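Local coordinates for MrsD protein (Bacillus sp., PDB 1P3Y) that catalyses the oxidative decarboxylation of the C-terminal cysteine of the lantibiotic mersacidin to an aminoenethiol, using bound FAD, at residues Ile13-Ser18 and Ile87-Ala92. Residues are numbered along the deposited sequence; the frame is centred on the assembly and turned at random.
With FAD (flavin-adenine dinucleotide), chain B.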
loop_
_atom_site.group_PDB
_atom_site.type_symbol
_atom_site.label_atom_id
_atom_site.label_comp_id
_atom_site.label_asym_id
_atom_site.label_seq_id
_atom_site.Cartn_x
_atom_site.Cartn_y
_atom_site.Cartn_z
ATOM N N ILE A 13 25.190 17.034 16.401
ATOM C CA ILE A 13 24.166 17.177 17.413
ATOM C C ILE A 13 23.120 16.064 17.295
ATOM O O ILE A 13 22.484 15.895 16.243
ATOM C CB ILE A 13 23.509 18.545 17.292
ATOM C CG1 ILE A 13 24.519 19.600 17.742
ATOM C CG2 ILE A 13 22.234 18.605 18.125
ATOM C CD1 ILE A 13 24.215 20.980 17.198
ATOM N N GLY A 14 22.971 15.294 18.370
ATOM C CA GLY A 14 21.995 14.223 18.391
ATOM C C GLY A 14 20.730 14.736 19.043
ATOM O O GLY A 14 20.769 15.184 20.179
ATOM N N ILE A 15 19.606 14.675 18.340
ATOM C CA ILE A 15 18.346 15.159 18.898
ATOM C C ILE A 15 17.449 13.991 19.335
ATOM O O ILE A 15 17.212 13.064 18.553
ATOM C CB ILE A 15 17.586 15.999 17.854
ATOM C CG1 ILE A 15 18.481 17.123 17.331
ATOM C CG2 ILE A 15 16.331 16.555 18.456
ATOM C CD1 ILE A 15 17.838 17.934 16.241
ATOM N N CYS A 16 16.941 14.038 20.566
ATOM C CA CYS A 16 16.069 12.973 21.070
ATOM C C CYS A 16 14.637 13.448 21.229
ATOM O O CYS A 16 14.344 14.623 21.035
ATOM C CB CYS A 16 16.563 12.425 22.409
ATOM S SG CYS A 16 18.198 11.630 22.341
ATOM N N GLY A 17 13.750 12.528 21.609
ATOM C CA GLY A 17 12.343 12.850 21.741
ATOM C C GLY A 17 11.927 13.761 22.877
ATOM O O GLY A 17 11.773 13.323 24.004
ATOM N N SER A 18 11.724 15.035 22.576
ATOM C CA SER A 18 11.294 16.001 23.583
ATOM C C SER A 18 10.576 17.171 22.910
ATOM O O SER A 18 10.915 17.528 21.775
ATOM C CB SER A 18 12.504 16.534 24.347
ATOM O OG SER A 18 12.179 17.768 24.962
ATOM N N ILE A 87 24.620 15.665 22.539
ATOM C CA ILE A 87 23.229 15.253 22.455
ATOM C C ILE A 87 22.328 16.237 23.199
ATOM O O ILE A 87 22.353 16.317 24.426
ATOM C CB ILE A 87 23.038 13.835 23.033
ATOM C CG1 ILE A 87 23.844 12.835 22.187
ATOM C CG2 ILE A 87 21.525 13.473 23.075
ATOM C CD1 ILE A 87 23.822 11.388 22.711
ATOM N N ILE A 88 21.545 16.993 22.441
ATOM C CA ILE A 88 20.619 17.958 23.000
ATOM C C ILE A 88 19.341 18.053 22.141
ATOM O O ILE A 88 19.381 18.387 20.959
ATOM C CB ILE A 88 21.285 19.374 23.109
ATOM C CG1 ILE A 88 20.252 20.394 23.612
ATOM C CG2 ILE A 88 21.870 19.824 21.743
ATOM C CD1 ILE A 88 20.838 21.755 23.938
ATOM N N PRO A 89 18.188 17.753 22.729
ATOM C CA PRO A 89 18.045 17.340 24.123
ATOM C C PRO A 89 18.218 15.836 24.258
ATOM O O PRO A 89 17.986 15.089 23.308
ATOM C CB PRO A 89 16.629 17.775 24.466
ATOM C CG PRO A 89 15.904 17.569 23.167
ATOM C CD PRO A 89 16.882 18.100 22.138
ATOM N N ALA A 90 18.611 15.415 25.459
ATOM C CA ALA A 90 18.825 14.018 25.804
ATOM C C ALA A 90 17.652 13.546 26.654
ATOM O O ALA A 90 17.253 14.244 27.574
ATOM C CB ALA A 90 20.107 13.890 26.584
ATOM N N THR A 91 17.096 12.377 26.341
ATOM C CA THR A 91 15.972 11.810 27.093
ATOM C C THR A 91 16.463 10.899 28.230
ATOM O O THR A 91 17.630 10.472 28.264
ATOM C CB THR A 91 15.087 10.914 26.197
ATOM O OG1 THR A 91 15.936 10.001 25.496
ATOM C CG2 THR A 91 14.270 11.733 25.198
ATOM N N ALA A 92 15.563 10.570 29.150
ATOM C CA ALA A 92 15.939 9.670 30.225
ATOM C C ALA A 92 16.390 8.382 29.521
ATOM O O ALA A 92 17.410 7.771 29.869
ATOM C CB ALA A 92 14.742 9.396 31.130
HETATM P PA FAD B . 13.419 6.536 20.358
HETATM O O1A FAD B . 12.694 7.641 19.598
HETATM O O2A FAD B . 14.466 5.726 19.617
HETATM O O5B FAD B . 12.360 5.456 20.994
HETATM C C5B FAD B . 10.934 5.713 21.163
HETATM C C4B FAD B . 10.109 5.135 20.019
HETATM O O4B FAD B . 10.940 4.921 18.883
HETATM C C3B FAD B . 9.473 3.765 20.311
HETATM O O3B FAD B . 8.068 3.982 20.230
HETATM C C2B FAD B . 10.057 2.873 19.265
HETATM O O2B FAD B . 9.323 1.786 18.775
HETATM C C1B FAD B . 10.446 3.835 18.146
HETATM N N9A FAD B . 11.542 3.465 17.192
HETATM C C8A FAD B . 12.988 3.350 17.379
HETATM N N7A FAD B . 13.649 2.993 16.300
HETATM C C5A FAD B . 12.641 2.848 15.293
HETATM C C6A FAD B . 12.659 2.468 13.894
HETATM N N6A FAD B . 13.796 2.181 13.238
HETATM N N1A FAD B . 11.416 2.402 13.193
HETATM C C2A FAD B . 10.228 2.682 13.813
HETATM N N3A FAD B . 10.113 3.076 15.179
HETATM C C4A FAD B . 11.435 3.107 15.818
HETATM N N1 FAD B . 11.305 11.619 27.440
HETATM C C2 FAD B . 12.301 12.302 28.126
HETATM O O2 FAD B . 13.158 11.671 28.800
HETATM N N3 FAD B . 12.343 13.704 28.055
HETATM C C4 FAD B . 11.416 14.533 27.316
HETATM O O4 FAD B . 11.541 15.818 27.329
HETATM C C4X FAD B . 10.439 13.818 26.627
HETATM N N5 FAD B . 9.510 14.596 25.853
HETATM C C5X FAD B . 8.514 13.887 25.109
HETATM C C6 FAD B . 7.565 14.608 24.321
HETATM C C7 FAD B . 6.525 13.963 23.533
HETATM C C7M FAD B . 5.556 14.851 22.701
HETATM C C8 FAD B . 6.456 12.485 23.559
HETATM C C8M FAD B . 5.436 11.676 22.784
HETATM C C9 FAD B . 7.364 11.730 24.319
HETATM C C9A FAD B . 8.402 12.376 25.109
HETATM N N10 FAD B . 9.427 11.684 25.968
HETATM C C10 FAD B . 10.406 12.378 26.695
HETATM C "C1'" FAD B . 9.371 10.253 26.011
HETATM C "C2'" FAD B . 10.345 9.503 25.175
HETATM O "O2'" FAD B . 10.100 9.880 23.746
HETATM C "C3'" FAD B . 10.148 8.038 25.303
HETATM O "O3'" FAD B . 10.714 7.517 26.525
HETATM C "C4'" FAD B . 10.753 7.206 24.136
HETATM O "O4'" FAD B . 10.416 5.798 24.377
HETATM C "C5'" FAD B . 12.252 7.299 23.991
HETATM O "O5'" FAD B . 12.615 8.420 23.171
HETATM P P FAD B . 14.026 8.523 22.472
HETATM O O1P FAD B . 14.018 9.791 21.734
HETATM O O2P FAD B . 15.095 8.358 23.522
HETATM O O3P FAD B . 14.146 7.170 21.597
#
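C16 and P89 meet through the backbone where two parallel strands run out into the flavin site: C16 N donates to P89 O at 3.1 Å. One step back, G14 O receives a weak bond from I88 N, with I87 CA also close to that oxygen. The cis peptide between I88 and P89 lies between these two bonds, where strand 84-90 is bent. CG of the P89 ring rests on S18 CB (3.7 Å), while its CD meets I15 CG2. On the same face I13 and I88 run alongside each other, their CG2 methyls 3.8 Å apart; helix 25-31 covers them. C16 SG packs on I87 CG2 on the other face of the sheet, and both residues touch V107 of helix 106-113.

Beyond the strands both chains grip the cofactor. G17 N binds FAD O1P, and T91 OG1 binds FAD O2P of the same phosphate at 2.7 Å. T91 OG1 sits between its own backbone N and carbonyl carbon (chi1 49°), where it reaches the phosphate, while CG2, anti to the carbonyl carbon, lies against C16 CB and G17 O. The hydroxyl also accepts from I94 N, capping helix 92-99, whose first residue, A92, gives its N-H to FAD O2 almost straight (171°). S18 OG, hydrogen-bonded to S20 and N123, lies 3.1 Å from FAD O4. T109 of the second subunit adds a further bond to the flavin nucleotide. Neighbouring parallel strands whose C-terminal ends deliver loops and a helix N-terminus to a dinucleotide are characteristic of the Rossmann-like fold of HFCD flavoproteins.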